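Local atomic coordinates of Abbfa_003403 (Acinetobacter baumannii, PDB entry 4ZXH), a protein that probably assembles a peptide as a nonribosomal synthetase, joining condensation, adenylation, carrier and thioesterase domains in one chain. Residues A309-T312 against L313-T317; T766-T769 against V770-A774; V796-E799 against Q800-V804; G923-K926 against N927-H931. One frame throughout, in Å; residues are numbered along the deposited sequence.

Contact 1: A309-T312 against L313-T317; sequences ADQT and LRQFT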
loop_
_atom_site.group_PDB
_atom_site.type_symbol
_atom_site.label_atom_id
_atom_site.label_comp_id
_atom_site.label_asym_id
_atom_site.label_seq_id
_atom_site.Cartn_x
_atom_site.Cartn_y
_atom_site.Cartn_z
ATOM N N ALA A 309 3.508 27.970 9.820
ATOM C CA ALA A 309 2.652 28.850 9.008
ATOM C C ALA A 309 2.646 30.307 9.477
ATOM O O ALA A 309 2.192 31.202 8.762
ATOM C CB ALA A 309 1.223 28.315 8.984
ATOM N N ASP A 310 3.155 30.530 10.683
ATOM C CA ASP A 310 3.182 31.850 11.290
ATOM C C ASP A 310 4.358 32.664 10.752
ATOM O O ASP A 310 4.337 33.887 10.785
ATOM C CB ASP A 310 3.252 31.708 12.815
ATOM C CG ASP A 310 2.989 33.010 13.544
ATOM O OD1 ASP A 310 2.392 33.930 12.947
ATOM O OD2 ASP A 310 3.378 33.108 14.728
ATOM N N GLN A 311 5.379 31.980 10.245
ATOM C CA GLN A 311 6.540 32.640 9.637
ATOM C C GLN A 311 6.157 33.472 8.411
ATOM O O GLN A 311 5.260 33.105 7.659
ATOM C CB GLN A 311 7.597 31.599 9.228
ATOM C CG GLN A 311 8.215 30.800 10.375
ATOM C CD GLN A 311 9.091 31.650 11.280
ATOM O OE1 GLN A 311 9.881 32.470 10.809
ATOM N NE2 GLN A 311 8.943 31.466 12.591
ATOM N N THR A 312 6.838 34.589 8.197
ATOM C CA THR A 312 6.683 35.305 6.937
ATOM C C THR A 312 7.455 34.556 5.858
ATOM O O THR A 312 8.275 33.698 6.174
ATOM C CB THR A 312 7.184 36.755 7.030
ATOM O OG1 THR A 312 8.616 36.772 7.070
ATOM C CG2 THR A 312 6.632 37.428 8.274
ATOM N N LEU A 313 7.209 34.861 4.587
ATOM C CA LEU A 313 7.966 34.200 3.525
ATOM C C LEU A 313 9.437 34.566 3.597
ATOM O O LEU A 313 10.290 33.759 3.244
ATOM C CB LEU A 313 7.438 34.568 2.144
ATOM C CG LEU A 313 5.966 34.327 1.850
ATOM C CD1 LEU A 313 5.670 34.756 0.416
ATOM C CD2 LEU A 313 5.612 32.870 2.086
ATOM N N ARG A 314 9.733 35.793 4.024
ATOM C CA ARG A 314 11.119 36.202 4.196
ATOM C C ARG A 314 11.751 35.300 5.240
ATOM O O ARG A 314 12.726 34.598 4.970
ATOM C CB ARG A 314 11.231 37.668 4.622
ATOM C CG ARG A 314 12.653 38.096 4.988
ATOM C CD ARG A 314 12.720 39.547 5.441
ATOM N NE ARG A 314 12.128 40.463 4.465
ATOM C CZ ARG A 314 12.811 41.155 3.555
ATOM N NH1 ARG A 314 14.133 41.047 3.473
ATOM N NH2 ARG A 314 12.169 41.960 2.717
ATOM N N GLN A 315 11.167 35.316 6.427
ATOM C CA GLN A 315 11.668 34.524 7.530
ATOM C C GLN A 315 11.830 33.055 7.144
ATOM O O GLN A 315 12.897 32.475 7.326
ATOM C CB GLN A 315 10.736 34.667 8.731
ATOM C CG GLN A 315 10.716 36.074 9.313
ATOM C CD GLN A 315 9.733 36.211 10.456
ATOM O OE1 GLN A 315 8.702 35.533 10.489
ATOM N NE2 GLN A 315 10.051 37.083 11.410
ATOM N N PHE A 316 10.781 32.471 6.580
ATOM C CA PHE A 316 10.803 31.064 6.194
ATOM C C PHE A 316 11.820 30.749 5.087
ATOM O O PHE A 316 12.488 29.716 5.130
ATOM C CB PHE A 316 9.412 30.623 5.749
ATOM C CG PHE A 316 9.377 29.237 5.192
ATOM C CD1 PHE A 316 9.446 28.141 6.036
ATOM C CD2 PHE A 316 9.287 29.026 3.824
ATOM C CE1 PHE A 316 9.431 26.863 5.531
ATOM C CE2 PHE A 316 9.267 27.744 3.313
ATOM C CZ PHE A 316 9.342 26.659 4.168
ATOM N N THR A 317 11.927 31.617 4.087
ATOM C CA THR A 317 12.942 31.433 3.053
ATOM C C THR A 317 14.338 31.398 3.681
ATOM O O THR A 317 15.165 30.559 3.320
ATOM C CB THR A 317 12.902 32.543 1.995
ATOM O OG1 THR A 317 11.607 32.589 1.387
ATOM C CG2 THR A 317 13.921 32.264 0.933
#
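T312 and Q315 exchange two hydrogen bonds, each from a backbone N-H to a side-chain oxygen. Q315 N gives its hydrogen to T312 OG1 at 3.0 Å, with a nearly straight N-H...O angle of 169°. In return, T312 N reaches Q315 OE1 at 3.1 Å. That bond is straighter still, although the donor is tilted 27° from the carbonyl plane of the amide. The torsion of T312 explains the first bond: OG1 sits between the backbone N and the carbonyl carbon (chi1 73°), turned to the open start of the helix. Q315 folds CG back beside its own N and then runs extended, which carries OE1 to the T312 backbone.

This reciprocal pair is a capping box. T312 is the N-cap of helix 313-329, and the box occupies two backbone N-H groups at its first turn. The main chain then takes over, with F316 N bonded to T312 O at 2.8 Å. One step on, L313 O receives both T317 N and T317 OG1, from opposite faces of its carbonyl plane.

Van der Waals contact adds the rest. The T312 methyl CG2 lies 3.6 Å from Q315 OE1. The Q311 chain crosses Q315 at about a right angle, while its NE2 bonds to D308. Q311 CB also rests 4.0 Å from F316 CB. The F316 ring leads away to Y264 and V265 of helix 255-271, and L313 packs on M445 of helix 428-447. The R314 guanidinium leads away from the cap to a salt bridge with E450.

Contact 2: T766-T769 against V770-A774; sequences TETT and VWSSA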
loop_
_atom_site.group_PDB
_atom_site.type_symbol
_atom_site.label_atom_id
_atom_site.label_comp_id
_atom_site.label_asym_id
_atom_site.label_seq_id
_atom_site.Cartn_x
_atom_site.Cartn_y
_atom_site.Cartn_z
ATOM N N THR A 766 -29.361 16.219 6.220
ATOM C CA THR A 766 -30.740 16.515 6.566
ATOM C C THR A 766 -30.986 18.035 6.626
ATOM O O THR A 766 -32.093 18.514 6.338
ATOM C CB THR A 766 -31.123 15.854 7.931
ATOM O OG1 THR A 766 -31.059 14.423 7.827
ATOM C CG2 THR A 766 -32.534 16.238 8.365
ATOM N N GLU A 767 -29.945 18.791 6.971
ATOM C CA GLU A 767 -30.048 20.243 7.131
ATOM C C GLU A 767 -30.215 21.016 5.816
ATOM O O GLU A 767 -30.485 22.215 5.842
ATOM C CB GLU A 767 -28.816 20.774 7.874
ATOM C CG GLU A 767 -28.747 20.408 9.361
ATOM C CD GLU A 767 -28.119 19.036 9.633
ATOM O OE1 GLU A 767 -28.132 18.175 8.719
ATOM O OE2 GLU A 767 -27.617 18.819 10.769
ATOM N N THR A 768 -30.066 20.361 4.672
ATOM C CA THR A 768 -30.267 21.076 3.410
ATOM C C THR A 768 -31.301 20.375 2.548
ATOM O O THR A 768 -31.358 20.572 1.328
ATOM C CB THR A 768 -28.949 21.252 2.605
ATOM O OG1 THR A 768 -28.302 19.986 2.432
ATOM C CG2 THR A 768 -28.008 22.190 3.337
ATOM N N THR A 769 -32.111 19.566 3.223
ATOM C CA THR A 769 -33.322 18.909 2.691
ATOM C C THR A 769 -33.076 17.712 1.770
ATOM O O THR A 769 -32.951 17.861 0.555
ATOM C CB THR A 769 -34.221 19.903 1.957
ATOM O OG1 THR A 769 -34.423 21.047 2.792
ATOM C CG2 THR A 769 -35.566 19.277 1.650
ATOM N N VAL A 770 -33.043 16.529 2.393
ATOM C CA VAL A 770 -32.906 15.219 1.744
ATOM C C VAL A 770 -31.614 15.071 0.937
ATOM O O VAL A 770 -30.612 14.591 1.456
ATOM C CB VAL A 770 -34.105 14.899 0.828
ATOM C CG1 VAL A 770 -34.048 13.438 0.437
ATOM C CG2 VAL A 770 -35.433 15.191 1.539
ATOM N N TRP A 771 -31.632 15.464 -0.329
ATOM C CA TRP A 771 -30.414 15.430 -1.125
ATOM C C TRP A 771 -30.078 16.840 -1.610
ATOM O O TRP A 771 -30.970 17.678 -1.772
ATOM C CB TRP A 771 -30.556 14.487 -2.325
ATOM C CG TRP A 771 -31.025 13.056 -2.026
ATOM C CD1 TRP A 771 -32.114 12.425 -2.568
ATOM C CD2 TRP A 771 -30.397 12.086 -1.155
ATOM N NE1 TRP A 771 -32.205 11.130 -2.084
ATOM C CE2 TRP A 771 -31.176 10.903 -1.211
ATOM C CE3 TRP A 771 -29.267 12.108 -0.323
ATOM C CZ2 TRP A 771 -30.857 9.755 -0.471
ATOM C CZ3 TRP A 771 -28.951 10.960 0.412
ATOM C CH2 TRP A 771 -29.746 9.804 0.332
ATOM N N SER A 772 -28.793 17.091 -1.850
ATOM C CA SER A 772 -28.338 18.383 -2.361
ATOM C C SER A 772 -27.477 18.257 -3.623
ATOM O O SER A 772 -27.340 19.223 -4.376
ATOM C CB SER A 772 -27.560 19.148 -1.288
ATOM O OG SER A 772 -28.433 19.860 -0.425
ATOM N N SER A 773 -26.893 17.085 -3.847
ATOM C CA SER A 773 -26.224 16.819 -5.113
ATOM C C SER A 773 -26.550 15.415 -5.592
ATOM O O SER A 773 -27.037 14.581 -4.817
ATOM C CB SER A 773 -24.708 17.011 -5.001
ATOM O OG SER A 773 -24.124 16.029 -4.170
ATOM N N ALA A 774 -26.275 15.164 -6.869
ATOM C CA ALA A 774 -26.686 13.928 -7.516
ATOM C C ALA A 774 -25.828 13.616 -8.745
ATOM O O ALA A 774 -25.671 14.448 -9.632
ATOM C CB ALA A 774 -28.142 14.015 -7.898
#
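T768 OG1 and S772 OG meet at 2.9 Å in a hydrogen bond between two hydroxyls, and either could be the donor. T768 OG1 also has a weak bond to P765 O, just before the segment. A chi1 of 53° tucks this hydroxyl in over the T768 main chain, flanked by N and C, and the S772 CB bond points back toward it. S772 OG also lies 3.4 Å from T768 CB, so the serine oxygen leans on the threonine stem as well as on its hydroxyl.

The next two side chains meet less closely. T769 CG2 comes within 4.1 Å of V770 CG2, and the two side chains cross obliquely. T769 OG1 turns elsewhere, to G818 O. V770 CG1 lies 3.7 Å above one face of the W771 indole, offset toward its rim. The indole NE1 bonds to Q715 OE1.

The bend follows strand 756-763. It includes the end of the YGPTE motif, which in related adenylation domains borders the adenylate site. S772 and S773 both face Y763 in a classic beta bulge, where strand 773-777 begins antiparallel to 756-763. All the touching residues are buried. The hydroxyl pair therefore lets two polar groups satisfy each other inside the domain and holds the bend to the start of the returning strand.

Contact 3: V796-E799 against Q800-V804; sequences VLDE and QQRLV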
loop_
_atom_site.group_PDB
_atom_site.type_symbol
_atom_site.label_atom_id
_atom_site.label_comp_id
_atom_site.label_asym_id
_atom_site.label_seq_id
_atom_site.Cartn_x
_atom_site.Cartn_y
_atom_site.Cartn_z
ATOM N N VAL A 796 -16.147 24.648 -1.277
ATOM C CA VAL A 796 -15.158 23.910 -0.492
ATOM C C VAL A 796 -14.216 24.880 0.210
ATOM O O VAL A 796 -13.437 25.568 -0.437
ATOM C CB VAL A 796 -14.347 22.924 -1.361
ATOM C CG1 VAL A 796 -13.423 22.081 -0.492
ATOM C CG2 VAL A 796 -15.282 22.018 -2.153
ATOM N N LEU A 797 -14.289 24.923 1.540
ATOM C CA LEU A 797 -13.567 25.922 2.322
ATOM C C LEU A 797 -12.491 25.353 3.245
ATOM O O LEU A 797 -12.536 24.185 3.644
ATOM C CB LEU A 797 -14.559 26.724 3.151
ATOM C CG LEU A 797 -15.707 27.339 2.350
ATOM C CD1 LEU A 797 -16.544 28.227 3.239
ATOM C CD2 LEU A 797 -15.191 28.125 1.151
ATOM N N ASP A 798 -11.512 26.187 3.587
ATOM C CA ASP A 798 -10.512 25.775 4.558
ATOM C C ASP A 798 -10.995 26.147 5.951
ATOM O O ASP A 798 -12.157 26.497 6.136
ATOM C CB ASP A 798 -9.129 26.383 4.248
ATOM C CG ASP A 798 -9.122 27.921 4.204
ATOM O OD1 ASP A 798 -10.032 28.566 4.756
ATOM O OD2 ASP A 798 -8.178 28.496 3.612
ATOM N N GLU A 799 -10.105 26.072 6.932
ATOM C CA GLU A 799 -10.447 26.411 8.310
ATOM C C GLU A 799 -10.599 27.926 8.551
ATOM O O GLU A 799 -11.099 28.339 9.598
ATOM C CB GLU A 799 -9.397 25.817 9.253
ATOM C CG GLU A 799 -9.207 24.306 9.065
ATOM C CD GLU A 799 -8.012 23.746 9.827
ATOM O OE1 GLU A 799 -7.268 24.534 10.456
ATOM O OE2 GLU A 799 -7.805 22.512 9.785
ATOM N N GLN A 800 -10.172 28.750 7.595
ATOM C CA GLN A 800 -10.408 30.192 7.675
ATOM C C GLN A 800 -11.594 30.601 6.810
ATOM O O GLN A 800 -11.893 31.780 6.676
ATOM C CB GLN A 800 -9.166 30.976 7.256
ATOM C CG GLN A 800 -8.142 31.134 8.362
ATOM C CD GLN A 800 -7.693 29.803 8.930
ATOM O OE1 GLN A 800 -6.910 29.076 8.305
ATOM N NE2 GLN A 800 -8.202 29.466 10.115
ATOM N N GLN A 801 -12.264 29.606 6.233
ATOM C CA GLN A 801 -13.422 29.794 5.355
ATOM C C GLN A 801 -13.090 30.568 4.073
ATOM O O GLN A 801 -13.860 31.418 3.638
ATOM C CB GLN A 801 -14.561 30.488 6.109
ATOM C CG GLN A 801 -15.329 29.584 7.071
ATOM C CD GLN A 801 -14.557 29.280 8.343
ATOM O OE1 GLN A 801 -14.086 30.188 9.027
ATOM N NE2 GLN A 801 -14.399 27.991 8.650
ATOM N N ARG A 802 -11.939 30.265 3.478
ATOM C CA ARG A 802 -11.595 30.747 2.143
ATOM C C ARG A 802 -11.781 29.627 1.116
ATOM O O ARG A 802 -11.671 28.450 1.451
ATOM C CB ARG A 802 -10.156 31.243 2.102
ATOM C CG ARG A 802 -9.884 32.489 2.919
ATOM C CD ARG A 802 -8.385 32.792 2.935
ATOM N NE ARG A 802 -7.632 31.643 3.435
ATOM C CZ ARG A 802 -6.336 31.653 3.723
ATOM N NH1 ARG A 802 -5.622 32.761 3.572
ATOM N NH2 ARG A 802 -5.757 30.551 4.173
ATOM N N LEU A 803 -12.056 29.991 -0.132
ATOM C CA LEU A 803 -12.208 29.019 -1.211
ATOM C C LEU A 803 -10.886 28.325 -1.557
ATOM O O LEU A 803 -9.926 28.974 -1.991
ATOM C CB LEU A 803 -12.768 29.706 -2.451
ATOM C CG LEU A 803 -14.172 30.282 -2.330
ATOM C CD1 LEU A 803 -14.406 31.288 -3.431
ATOM C CD2 LEU A 803 -15.199 29.173 -2.392
ATOM N N VAL A 804 -10.841 27.003 -1.389
ATOM C CA VAL A 804 -9.589 26.262 -1.566
ATOM C C VAL A 804 -9.137 26.228 -3.032
ATOM O O VAL A 804 -9.949 26.389 -3.944
ATOM C CB VAL A 804 -9.713 24.818 -1.039
ATOM C CG1 VAL A 804 -10.055 24.831 0.434
ATOM C CG2 VAL A 804 -10.741 24.039 -1.835
#
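D798 and R802 clasp each other across a tight turn. D798 CB lies 4.2 Å from V804 CG1. From there chi1, at 58°, folds CG back over its own main chain and swings the carboxylate over the turn. OD1 then accepts two backbone hydrogens from opposite faces of the carboxylate plane. R802 N comes at 2.9 Å along an almost straight line (176°). Q800 N comes at 2.8 Å on a more bent path, making an Asx turn. OD2 takes the R802 guanidinium side-on: NE, at 3.2 Å, meets the syn lone pair, and NH2, also at 3.2 Å, comes from the syn side but out of the carboxylate plane. OD2 lies in the guanidinium plane, at its edge, and the two planes are 46° apart. Four bonds thus fix the rotation of the carboxylate.

The backbone forms a type I turn from D798 to Q801, with Q801 N bonded to D798 O. Q801 has left-handed helical angles, and D798 N bonds to R802 O, the pattern of a G1 beta bulge. Beyond it L797 is bridged with L803, and their CD2 atoms touch at 3.7 Å. V796 CG1 packs on V804 CG2 at 3.6 Å.

The turn ends strand 792-797, which pairs with strand 809-816. L797 and Q801 lie on W813 of that strand, and V804 reaches L855 of strand 846-855.

Contact 4: G923-K926 against N927-H931; sequences GLKK and NLQIH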
loop_
_atom_site.group_PDB
_atom_site.type_symbol
_atom_site.label_atom_id
_atom_site.label_comp_id
_atom_site.label_asym_id
_atom_site.label_seq_id
_atom_site.Cartn_x
_atom_site.Cartn_y
_atom_site.Cartn_z
ATOM N N GLY A 923 -4.549 -15.590 6.120
ATOM C CA GLY A 923 -4.726 -15.533 4.685
ATOM C C GLY A 923 -5.015 -14.128 4.202
ATOM O O GLY A 923 -4.572 -13.753 3.113
ATOM N N LEU A 924 -5.743 -13.350 5.006
ATOM C CA LEU A 924 -6.046 -11.957 4.659
ATOM C C LEU A 924 -4.788 -11.094 4.673
ATOM O O LEU A 924 -4.472 -10.416 3.690
ATOM C CB LEU A 924 -7.082 -11.364 5.614
ATOM C CG LEU A 924 -8.482 -11.966 5.514
ATOM C CD1 LEU A 924 -9.425 -11.249 6.442
ATOM C CD2 LEU A 924 -8.988 -11.908 4.089
ATOM N N LYS A 925 -4.087 -11.121 5.802
ATOM C CA LYS A 925 -2.827 -10.415 5.963
ATOM C C LYS A 925 -1.906 -10.642 4.757
ATOM O O LYS A 925 -1.424 -9.677 4.160
ATOM C CB LYS A 925 -2.148 -10.871 7.254
ATOM C CG LYS A 925 -0.893 -10.106 7.661
ATOM C CD LYS A 925 -1.226 -8.845 8.418
ATOM C CE LYS A 925 0.037 -8.191 8.949
ATOM N NZ LYS A 925 0.637 -8.965 10.070
ATOM N N LYS A 926 -1.683 -11.911 4.395
ATOM C CA LYS A 926 -0.821 -12.262 3.261
ATOM C C LYS A 926 -1.289 -11.587 1.985
ATOM O O LYS A 926 -0.484 -11.016 1.236
ATOM C CB LYS A 926 -0.786 -13.767 3.029
ATOM C CG LYS A 926 -0.283 -14.597 4.196
ATOM C CD LYS A 926 1.180 -14.375 4.489
ATOM C CE LYS A 926 1.695 -15.482 5.382
ATOM N NZ LYS A 926 1.555 -16.803 4.702
ATOM N N ASN A 927 -2.594 -11.651 1.742
ATOM C CA ASN A 927 -3.166 -11.097 0.519
ATOM C C ASN A 927 -3.000 -9.580 0.422
ATOM O O ASN A 927 -2.526 -9.063 -0.596
ATOM C CB ASN A 927 -4.646 -11.462 0.421
ATOM C CG ASN A 927 -5.241 -11.151 -0.943
ATOM O OD1 ASN A 927 -5.583 -10.005 -1.243
ATOM N ND2 ASN A 927 -5.389 -12.180 -1.769
ATOM N N LEU A 928 -3.396 -8.866 1.472
ATOM C CA LEU A 928 -3.288 -7.417 1.445
ATOM C C LEU A 928 -1.824 -6.972 1.316
ATOM O O LEU A 928 -1.528 -5.973 0.661
ATOM C CB LEU A 928 -3.916 -6.789 2.690
ATOM C CG LEU A 928 -5.390 -7.065 2.994
ATOM C CD1 LEU A 928 -5.845 -6.091 4.046
ATOM C CD2 LEU A 928 -6.262 -6.956 1.775
ATOM N N GLN A 929 -0.907 -7.713 1.922
ATOM C CA GLN A 929 0.499 -7.360 1.829
ATOM C C GLN A 929 1.009 -7.306 0.385
ATOM O O GLN A 929 1.896 -6.514 0.072
ATOM C CB GLN A 929 1.334 -8.337 2.639
ATOM C CG GLN A 929 1.784 -7.801 3.991
ATOM C CD GLN A 929 2.242 -8.913 4.914
ATOM O OE1 GLN A 929 1.845 -10.067 4.751
ATOM N NE2 GLN A 929 3.091 -8.576 5.879
ATOM N N ILE A 930 0.430 -8.108 -0.499
ATOM C CA ILE A 930 0.896 -8.133 -1.872
ATOM C C ILE A 930 0.074 -7.131 -2.709
ATOM O O ILE A 930 0.482 -6.762 -3.826
ATOM C CB ILE A 930 0.831 -9.588 -2.489
ATOM C CG1 ILE A 930 -0.566 -9.984 -2.947
ATOM C CG2 ILE A 930 1.348 -10.637 -1.486
ATOM C CD1 ILE A 930 -0.677 -10.000 -4.446
ATOM N N HIS A 931 -1.044 -6.646 -2.161
ATOM C CA HIS A 931 -1.939 -5.748 -2.926
ATOM C C HIS A 931 -1.993 -4.287 -2.451
ATOM O O HIS A 931 -2.508 -3.407 -3.147
ATOM C CB HIS A 931 -3.359 -6.312 -2.934
ATOM C CG HIS A 931 -3.508 -7.536 -3.780
ATOM N ND1 HIS A 931 -3.304 -7.528 -5.145
ATOM C CD2 HIS A 931 -3.823 -8.812 -3.453
ATOM C CE1 HIS A 931 -3.497 -8.744 -5.623
ATOM N NE2 HIS A 931 -3.813 -9.543 -4.616
#
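N927, whose N bonds back to G923 O at 3.2 Å, meets the H931 imidazole edge-on, with CG in the plane of the ring. I930 CD1 lies over one face of the same ring, offset toward its rim. N927 gets there because CG is anti to its backbone N (chi1 -169°), which carries the amide outward from the helix flank to the edge of the H931 ring. N927 CB itself rests 3.4 Å from L924 O.

The main chain carries most of the contact. L928 N bonds to L924 O at 2.9 Å, almost straight (172°), and Q929 N follows to K925 O at 3.0 Å. These are the i to i+4 bonds of helix 921-931. The helix links strands 907-916 and 940-943 in a beta-alpha-beta unit of the adenylation C-terminal domain. On its buried side L924 and L928 share F941 of strand 940-943, and L928 also packs on V886 and L887 of helix 880-888.

Aliphatic stems add to the contact. L928 CG lies 3.5 Å from L924 O. K925 and Q929 lie on the same side of the helix, one turn apart. The bends of the K926 chain at chi2 and chi4 bring NZ to a salt bridge with E1042 of helix 1037-1046, in the carrier region. K926 and Q929 also touch R1039 there, and Q929 O accepts from Q1033 NE2.

Overall arrangement
All four contacts are local and follow in series along the chain, so none encloses or crosses another. Contact 1 opens helix 313-329 in the condensation domain. Contact 2 rounds the bend between strands 756-763 and 773-777 of the adenylation domain. Contact 3 turns the chain back after strand 792-797 of that domain, with its centre about 21 Å from those of contacts 1 and 2. Contacts 1 and 3 do not touch, but V454 bonds to A309 and, through its O, to R802 NH1, and so bridges the two domains. Contact 4, about 39 Å from contact 3 between centres, lies within helix 921-931, which meets the carrier helices.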